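Local atomic coordinates of type I site-specific restriction-modification system, R (Restriction) subunit (Vibrio vulnificus, PDB entry 3H1T), a protein that probably uses ATP hydrolysis to translocate DNA as the motor-bearing restriction subunit of a type I restriction-modification complex, here a fragment with its N-terminal and helicase-like domains. Residues 531-536 with 563-568; 358-361 with 367-370; 505-510 with 523-528. All blocks are in the same frame, centred on the assembly; numbering follows the deposited sequence.

Interaction 1. Residues 531-536 with 563-568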
loop_
_atom_site.group_PDB
_atom_site.type_symbol
_atom_site.label_atom_id
_atom_site.label_comp_id
_atom_site.label_asym_id
_atom_site.label_seq_id
_atom_site.Cartn_x
_atom_site.Cartn_y
_atom_site.Cartn_z
ATOM N N SER A 531 14.657 3.602 -2.383
ATOM C CA SER A 531 13.350 4.210 -2.635
ATOM C C SER A 531 13.009 4.142 -4.116
ATOM O O SER A 531 11.885 3.818 -4.480
ATOM C CB SER A 531 13.319 5.671 -2.166
ATOM O OG SER A 531 13.328 5.752 -0.743
ATOM N N GLU A 532 13.995 4.428 -4.965
ATOM C CA GLU A 532 13.796 4.396 -6.414
ATOM C C GLU A 532 13.545 2.980 -6.881
ATOM O O GLU A 532 12.698 2.753 -7.722
ATOM C CB GLU A 532 15.012 4.964 -7.163
ATOM C CG GLU A 532 14.920 4.816 -8.687
ATOM C CD GLU A 532 15.945 5.646 -9.458
ATOM O OE1 GLU A 532 17.146 5.293 -9.482
ATOM O OE2 GLU A 532 15.539 6.665 -10.047
ATOM N N PHE A 533 14.283 2.027 -6.330
ATOM C CA PHE A 533 14.106 0.641 -6.722
ATOM C C PHE A 533 12.666 0.183 -6.473
ATOM O O PHE A 533 12.018 -0.389 -7.349
ATOM C CB PHE A 533 15.070 -0.266 -5.948
ATOM C CG PHE A 533 14.956 -1.714 -6.320
ATOM C CD1 PHE A 533 15.589 -2.208 -7.459
ATOM C CD2 PHE A 533 14.201 -2.588 -5.534
ATOM C CE1 PHE A 533 15.469 -3.567 -7.815
ATOM C CE2 PHE A 533 14.075 -3.940 -5.871
ATOM C CZ PHE A 533 14.712 -4.434 -7.017
ATOM N N LYS A 534 12.180 0.441 -5.265
ATOM C CA LYS A 534 10.829 0.049 -4.887
ATOM C C LYS A 534 9.739 0.749 -5.687
ATOM O O LYS A 534 8.646 0.209 -5.856
ATOM C CB LYS A 534 10.603 0.288 -3.396
ATOM C CG LYS A 534 11.421 -0.643 -2.506
ATOM C CD LYS A 534 10.802 -0.810 -1.127
ATOM C CE LYS A 534 11.770 -1.502 -0.150
ATOM N NZ LYS A 534 12.126 -2.919 -0.495
ATOM N N GLN A 535 10.026 1.957 -6.159
ATOM C CA GLN A 535 9.075 2.703 -6.965
ATOM C C GLN A 535 9.005 2.034 -8.332
ATOM O O GLN A 535 7.930 1.904 -8.921
ATOM C CB GLN A 535 9.523 4.156 -7.133
ATOM C CG GLN A 535 9.279 5.043 -5.924
ATOM C CD GLN A 535 9.847 6.437 -6.114
ATOM O OE1 GLN A 535 9.806 7.272 -5.210
ATOM N NE2 GLN A 535 10.379 6.698 -7.302
ATOM N N ILE A 536 10.158 1.604 -8.831
ATOM C CA ILE A 536 10.221 0.953 -10.124
ATOM C C ILE A 536 9.441 -0.347 -10.045
ATOM O O ILE A 536 8.520 -0.577 -10.840
ATOM C CB ILE A 536 11.687 0.709 -10.550
ATOM C CG1 ILE A 536 12.329 2.046 -10.950
ATOM C CG2 ILE A 536 11.754 -0.256 -11.712
ATOM C CD1 ILE A 536 13.813 1.971 -11.217
ATOM N N GLN A 563 19.704 -7.824 -6.844
ATOM C CA GLN A 563 20.447 -8.499 -5.772
ATOM C C GLN A 563 20.812 -7.442 -4.740
ATOM O O GLN A 563 20.695 -7.633 -3.534
ATOM C CB GLN A 563 21.726 -9.148 -6.321
ATOM C CG GLN A 563 21.483 -10.061 -7.512
ATOM C CD GLN A 563 22.572 -11.110 -7.707
ATOM O OE1 GLN A 563 23.549 -10.887 -8.419
ATOM N NE2 GLN A 563 22.399 -12.265 -7.064
ATOM N N ASN A 564 21.244 -6.307 -5.254
ATOM C CA ASN A 564 21.644 -5.176 -4.435
ATOM C C ASN A 564 20.513 -4.655 -3.537
ATOM O O ASN A 564 20.737 -4.383 -2.362
ATOM C CB ASN A 564 22.122 -4.054 -5.355
ATOM C CG ASN A 564 23.298 -3.287 -4.793
ATOM O OD1 ASN A 564 23.166 -2.509 -3.844
ATOM N ND2 ASN A 564 24.468 -3.496 -5.392
ATOM N N PHE A 565 19.307 -4.506 -4.088
ATOM C CA PHE A 565 18.178 -3.985 -3.331
ATOM C C PHE A 565 17.208 -5.062 -2.848
ATOM O O PHE A 565 16.053 -4.774 -2.536
ATOM C CB PHE A 565 17.462 -2.944 -4.188
ATOM C CG PHE A 565 18.336 -1.774 -4.558
ATOM C CD1 PHE A 565 18.629 -0.792 -3.611
ATOM C CD2 PHE A 565 18.904 -1.671 -5.835
ATOM C CE1 PHE A 565 19.472 0.282 -3.913
ATOM C CE2 PHE A 565 19.756 -0.595 -6.152
ATOM C CZ PHE A 565 20.038 0.381 -5.182
ATOM N N ALA A 566 17.683 -6.301 -2.766
ATOM C CA ALA A 566 16.851 -7.394 -2.286
ATOM C C ALA A 566 16.368 -7.037 -0.879
ATOM O O ALA A 566 17.155 -6.627 -0.023
ATOM C CB ALA A 566 17.650 -8.691 -2.262
ATOM N N ASP A 567 15.073 -7.203 -0.641
ATOM C CA ASP A 567 14.493 -6.844 0.651
ATOM C C ASP A 567 13.330 -7.782 0.969
ATOM O O ASP A 567 12.173 -7.454 0.731
ATOM C CB ASP A 567 13.994 -5.400 0.576
ATOM C CG ASP A 567 13.581 -4.852 1.917
ATOM O OD1 ASP A 567 13.468 -5.652 2.865
ATOM O OD2 ASP A 567 13.361 -3.624 2.022
ATOM N N PRO A 568 13.625 -8.964 1.523
ATOM C CA PRO A 568 12.601 -9.954 1.865
ATOM C C PRO A 568 11.630 -9.520 2.968
ATOM O O PRO A 568 10.463 -9.915 2.975
ATOM C CB PRO A 568 13.435 -11.170 2.266
ATOM C CG PRO A 568 14.722 -10.961 1.518
ATOM C CD PRO A 568 14.965 -9.516 1.765
HETATM O O HOH W 1 13.565 -3.833 -2.604
#
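In the second RecA-like domain, the helix in which the likely helicase motif VI begins packs through Phe-533 and Lys-534 against Phe-565 and Asp-567, where the chain leaves helix 561-564 and prepares the next helix. The two phenylalanines interlock by reciprocal CH-pi contacts. CB of Phe-565 rests over a face of the Phe-533 ring, 3.6 Å from the centroid and 17° off the ring normal; its closest atom there is CG of Phe-533, at 3.5 Å. In return, CB of Phe-533 lies over the face of the Phe-565 ring, 4.3 Å from its centroid. The ring planes are only 23° apart, but the centroids are separated by 5.3 Å, so the rings are slid past each other and overlap little. Phenylalanine suits both places, offering a broad apolar face and a methylene to cover the other; Leu-523 on strand 518-524 also touches Phe-533.

Beside this pair runs the aliphatic chain of Lys-534, bent at its last torsion (chi4 -65°) to bring the ammonium to Asp-567. NZ of Lys-534 forms a salt bridge of 2.9 Å with OD2 of Asp-567, approaching from above the carboxylate plane. A water accepts from NZ of Lys-534 at 2.7 Å and donates to the backbone O of Phe-565. Asp-571 is a second acidic partner of NZ, while OD2 of Asp-567 also pairs with Arg-343; OD1 of Asp-567, at the N-cap position, makes a weak hydrogen bond to N of Phe-570. Lysine and aspartate, both buried, are thus each met by opposite charge, which would probably keep both ionised.

Interaction 2. Residues 358-361 with 367-370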
loop_
_atom_site.group_PDB
_atom_site.type_symbol
_atom_site.label_atom_id
_atom_site.label_comp_id
_atom_site.label_asym_id
_atom_site.label_seq_id
_atom_site.Cartn_x
_atom_site.Cartn_y
_atom_site.Cartn_z
ATOM N N TYR A 358 2.032 2.450 11.788
ATOM C CA TYR A 358 1.580 1.269 11.078
ATOM C C TYR A 358 2.368 1.095 9.780
ATOM O O TYR A 358 2.752 2.077 9.135
ATOM C CB TYR A 358 0.084 1.373 10.761
ATOM C CG TYR A 358 -0.493 0.131 10.126
ATOM C CD1 TYR A 358 -0.445 -1.095 10.785
ATOM C CD2 TYR A 358 -1.074 0.173 8.864
ATOM C CE1 TYR A 358 -0.975 -2.249 10.204
ATOM C CE2 TYR A 358 -1.600 -0.975 8.269
ATOM C CZ TYR A 358 -1.551 -2.183 8.946
ATOM O OH TYR A 358 -2.091 -3.310 8.379
ATOM N N THR A 359 2.618 -0.162 9.425
ATOM C CA THR A 359 3.324 -0.506 8.206
ATOM C C THR A 359 2.572 -1.607 7.466
ATOM O O THR A 359 2.288 -2.656 8.033
ATOM C CB THR A 359 4.756 -1.061 8.473
ATOM O OG1 THR A 359 5.590 -0.045 9.036
ATOM C CG2 THR A 359 5.375 -1.543 7.168
ATOM N N TYR A 360 2.229 -1.361 6.204
ATOM C CA TYR A 360 1.575 -2.370 5.377
ATOM C C TYR A 360 2.547 -2.589 4.231
ATOM O O TYR A 360 2.606 -1.783 3.306
ATOM C CB TYR A 360 0.222 -1.894 4.833
ATOM C CG TYR A 360 -0.566 -3.021 4.189
ATOM C CD1 TYR A 360 -1.052 -4.085 4.952
ATOM C CD2 TYR A 360 -0.765 -3.065 2.809
ATOM C CE1 TYR A 360 -1.720 -5.166 4.351
ATOM C CE2 TYR A 360 -1.425 -4.136 2.204
ATOM C CZ TYR A 360 -1.898 -5.185 2.979
ATOM O OH TYR A 360 -2.526 -6.252 2.382
ATOM N N SER A 361 3.302 -3.685 4.287
ATOM C CA SER A 361 4.319 -3.996 3.285
ATOM C C SER A 361 3.828 -4.579 1.975
ATOM O O SER A 361 2.646 -4.836 1.789
ATOM C CB SER A 361 5.365 -4.944 3.878
ATOM O OG SER A 361 4.848 -6.244 4.081
ATOM N N ASP A 367 0.546 -11.305 0.140
ATOM C CA ASP A 367 -0.052 -12.391 0.887
ATOM C C ASP A 367 -1.555 -12.242 1.068
ATOM O O ASP A 367 -2.257 -13.236 1.202
ATOM C CB ASP A 367 0.593 -12.554 2.260
ATOM C CG ASP A 367 0.261 -13.895 2.876
ATOM O OD1 ASP A 367 0.498 -14.908 2.185
ATOM O OD2 ASP A 367 -0.233 -13.948 4.024
ATOM N N ASP A 368 -2.054 -11.011 1.061
ATOM C CA ASP A 368 -3.481 -10.798 1.243
ATOM C C ASP A 368 -4.241 -10.829 -0.079
ATOM O O ASP A 368 -5.468 -10.743 -0.095
ATOM C CB ASP A 368 -3.733 -9.456 1.938
ATOM C CG ASP A 368 -3.271 -9.439 3.390
ATOM O OD1 ASP A 368 -2.940 -10.502 3.948
ATOM O OD2 ASP A 368 -3.262 -8.344 3.977
ATOM N N GLY A 369 -3.503 -10.938 -1.179
ATOM C CA GLY A 369 -4.131 -10.962 -2.484
ATOM C C GLY A 369 -4.507 -9.572 -2.977
ATOM O O GLY A 369 -5.346 -9.424 -3.858
ATOM N N PHE A 370 -3.875 -8.548 -2.411
ATOM C CA PHE A 370 -4.161 -7.166 -2.780
ATOM C C PHE A 370 -3.116 -6.517 -3.669
ATOM O O PHE A 370 -3.347 -5.448 -4.223
ATOM C CB PHE A 370 -4.342 -6.320 -1.520
ATOM C CG PHE A 370 -5.617 -6.603 -0.786
ATOM C CD1 PHE A 370 -6.836 -6.636 -1.469
ATOM C CD2 PHE A 370 -5.613 -6.803 0.595
ATOM C CE1 PHE A 370 -8.036 -6.863 -0.783
ATOM C CE2 PHE A 370 -6.810 -7.031 1.294
ATOM C CZ PHE A 370 -8.019 -7.062 0.604
#
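Tyr-360 reaches past the end of its strand, its phenol oxygen meeting the Asp-368 carboxylate and the rim of the Phe-370 ring. With CG anti to the backbone N (chi1 -170°), the side chain stretches out toward the segment 367-370, and its OH donates a hydrogen bond to OD2 of Asp-368 at 2.7 Å. That oxygen lies near the plane of the phenol ring, at its edge, and is 3.6 Å from CE1 of Tyr-360. The hydroxyl approaches on the anti side of the carboxylate, 32° out of its plane, while the ring and carboxylate planes are turned 38° against each other. The same OH also sits in the plane of the Phe-370 ring, 3.6 Å from CD2 of Phe-370, so an edge of that ring closes the contact.

Each residue type fits its task. Tyrosine spans the gap with an apolar ring, which stacks on Tyr-182, and ends in a donor; aspartate supplies a compact acceptor with two oxygens. OD2 of Asp-368 is shared with the hydroxyl of Tyr-181, and OD1 forms a salt bridge with Lys-74, so this buried carboxylate is gripped at both oxygens and would probably stay ionised. Ser-361 caps the start of the intervening helix 362-368, and Gly-369, with positive phi, ends it in a Schellman motif before Phe-370.

Strand 358-360 is the edge of the seven-stranded parallel sheet of the first RecA-like domain, and the contact ties its end to the far end of the short helix that follows. From there the chain proceeds to strand 374-381 in the sheet of the second domain, the paired RecA-like architecture characteristic of superfamily 2 helicases.

Interaction 3. Residues 505-510 with 523-528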
loop_
_atom_site.group_PDB
_atom_site.type_symbol
_atom_site.label_atom_id
_atom_site.label_comp_id
_atom_site.label_asym_id
_atom_site.label_seq_id
_atom_site.Cartn_x
_atom_site.Cartn_y
_atom_site.Cartn_z
ATOM N N THR A 505 11.571 5.108 -20.628
ATOM C CA THR A 505 11.682 6.325 -19.862
ATOM C C THR A 505 13.011 6.235 -19.120
ATOM O O THR A 505 13.786 5.306 -19.331
ATOM C CB THR A 505 10.534 6.397 -18.841
ATOM O OG1 THR A 505 10.544 7.663 -18.187
ATOM C CG2 THR A 505 10.698 5.300 -17.812
ATOM N N SER A 506 13.282 7.214 -18.276
ATOM C CA SER A 506 14.497 7.188 -17.490
ATOM C C SER A 506 14.097 7.396 -16.022
ATOM O O SER A 506 14.194 6.468 -15.196
ATOM C CB SER A 506 15.472 8.272 -17.970
ATOM O OG SER A 506 14.797 9.475 -18.288
ATOM N N GLN A 507 13.595 8.593 -15.720
ATOM C CA GLN A 507 13.186 8.951 -14.369
ATOM C C GLN A 507 11.678 9.212 -14.206
ATOM O O GLN A 507 11.053 8.672 -13.294
ATOM C CB GLN A 507 13.970 10.181 -13.915
ATOM C CG GLN A 507 13.953 10.388 -12.414
ATOM C CD GLN A 507 14.732 9.308 -11.666
ATOM O OE1 GLN A 507 15.741 8.804 -12.159
ATOM N NE2 GLN A 507 14.274 8.964 -10.461
ATOM N N LEU A 508 11.098 10.011 -15.099
ATOM C CA LEU A 508 9.678 10.364 -15.049
ATOM C C LEU A 508 8.639 9.296 -14.645
ATOM O O LEU A 508 7.694 9.596 -13.903
ATOM C CB LEU A 508 9.253 10.954 -16.388
ATOM C CG LEU A 508 7.856 11.572 -16.333
ATOM C CD1 LEU A 508 7.914 12.842 -15.504
ATOM C CD2 LEU A 508 7.359 11.874 -17.740
ATOM N N LEU A 509 8.788 8.066 -15.130
ATOM C CA LEU A 509 7.802 7.053 -14.787
ATOM C C LEU A 509 8.103 6.246 -13.537
ATOM O O LEU A 509 7.408 5.278 -13.248
ATOM C CB LEU A 509 7.564 6.111 -15.967
ATOM C CG LEU A 509 7.129 6.788 -17.279
ATOM C CD1 LEU A 509 6.610 5.741 -18.249
ATOM C CD2 LEU A 509 6.047 7.833 -17.009
ATOM N N THR A 510 9.122 6.628 -12.781
ATOM C CA THR A 510 9.393 5.896 -11.561
ATOM C C THR A 510 8.141 6.046 -10.688
ATOM O O THR A 510 7.684 5.075 -10.090
ATOM C CB THR A 510 10.654 6.428 -10.840
ATOM O OG1 THR A 510 10.637 7.858 -10.814
ATOM C CG2 THR A 510 11.914 5.938 -11.548
ATOM N N LEU A 523 14.573 -3.307 -16.166
ATOM C CA LEU A 523 15.679 -2.498 -15.650
ATOM C C LEU A 523 16.894 -2.372 -16.586
ATOM O O LEU A 523 17.601 -3.347 -16.842
ATOM C CB LEU A 523 16.152 -3.082 -14.314
ATOM C CG LEU A 523 15.203 -3.076 -13.123
ATOM C CD1 LEU A 523 15.878 -3.750 -11.934
ATOM C CD2 LEU A 523 14.846 -1.650 -12.771
ATOM N N ALA A 524 17.140 -1.167 -17.083
ATOM C CA ALA A 524 18.278 -0.941 -17.968
ATOM C C ALA A 524 18.973 0.318 -17.513
ATOM O O ALA A 524 19.422 1.121 -18.317
ATOM C CB ALA A 524 17.819 -0.788 -19.406
ATOM N N ARG A 525 19.071 0.472 -16.204
ATOM C CA ARG A 525 19.682 1.654 -15.643
ATOM C C ARG A 525 20.296 1.395 -14.288
ATOM O O ARG A 525 20.045 0.375 -13.655
ATOM C CB ARG A 525 18.624 2.741 -15.488
ATOM C CG ARG A 525 17.652 2.443 -14.367
ATOM C CD ARG A 525 16.621 3.514 -14.271
ATOM N NE ARG A 525 17.250 4.821 -14.375
ATOM C CZ ARG A 525 16.970 5.841 -13.581
ATOM N NH1 ARG A 525 16.069 5.698 -12.620
ATOM N NH2 ARG A 525 17.588 6.997 -13.748
ATOM N N VAL A 526 21.094 2.358 -13.855
ATOM C CA VAL A 526 21.736 2.306 -12.566
ATOM C C VAL A 526 20.723 2.857 -11.582
ATOM O O VAL A 526 20.332 4.021 -11.675
ATOM C CB VAL A 526 23.001 3.217 -12.513
ATOM C CG1 VAL A 526 23.567 3.248 -11.099
ATOM C CG2 VAL A 526 24.046 2.719 -13.493
ATOM N N VAL A 527 20.257 2.009 -10.677
ATOM C CA VAL A 527 19.331 2.459 -9.649
ATOM C C VAL A 527 20.251 2.928 -8.525
ATOM O O VAL A 527 21.085 2.160 -8.036
ATOM C CB VAL A 527 18.442 1.312 -9.157
ATOM C CG1 VAL A 527 17.639 1.759 -7.946
ATOM C CG2 VAL A 527 17.516 0.875 -10.264
ATOM N N ASN A 528 20.126 4.187 -8.125
ATOM C CA ASN A 528 21.011 4.686 -7.089
ATOM C C ASN A 528 20.432 4.738 -5.684
ATOM O O ASN A 528 21.103 5.208 -4.763
ATOM C CB ASN A 528 21.564 6.070 -7.463
ATOM C CG ASN A 528 22.954 6.326 -6.858
ATOM O OD1 ASN A 528 23.089 6.706 -5.685
ATOM N ND2 ASN A 528 23.991 6.100 -7.659
#
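A first torsion that sets CG of Arg-525 between the backbone N and the carbonyl carbon (chi1 72°), and a kink at chi3 (-44°), turn its guanidinium toward Gln-507, whose own chain bends at chi2 (68°) to meet it. Both lie in the second RecA-like domain, in loops leaving parallel strands 502-505 and 518-524; the first loop probably belongs to helicase motif V. The arginine grips end-on: NH2 of Arg-525 donates to OE1 of Gln-507 at 3.0 Å, nearly along the C=O axis, and NH1 reaches the same oxygen at 3.2 Å from above the amide plane. Both bonds are bent, as expected when two N-H groups of one guanidinium share an oxygen. Over the centre of one guanidinium face lies the backbone O of Ser-506, 3.3 Å from CZ of Arg-525, a close polar approach without a hydrogen bond.

Arginine has nitrogens enough for two partners, and glutamine offers an acceptor and a donor: NH1 of Arg-525 forms a salt bridge, and NE2 of Gln-507 a hydrogen bond, with OE2 of Glu-532. Within the type I turn from Gln-507 to Thr-510, the backbone O of Gln-507 accepts twice, from the Thr-510 N and, at 2.6 Å, from OG1 of Thr-510.

Interactions 1 and 3, with centres about 12 Å apart, form one continuous packing unit within the second RecA-like domain. Glu-532 joins them: its OE2 lies 2.8 Å from NH1 of Arg-525, a salt bridge, and 2.7 Å from NE2 of Gln-507, probably a hydrogen bond. Ile-536 against Leu-523, and Phe-565 against Val-527, add apolar packing. Interaction 2 belongs to the first RecA-like domain; its centre is about 17 Å from that of interaction 1 and about 25 Å from that of interaction 3. Ser-531, on the same helix segment as interaction 1, touches His-312 and hydrogen-bonds to Asp-345 of the first domain, consistent with a place near the interdomain cleft where related helicases bind ATP.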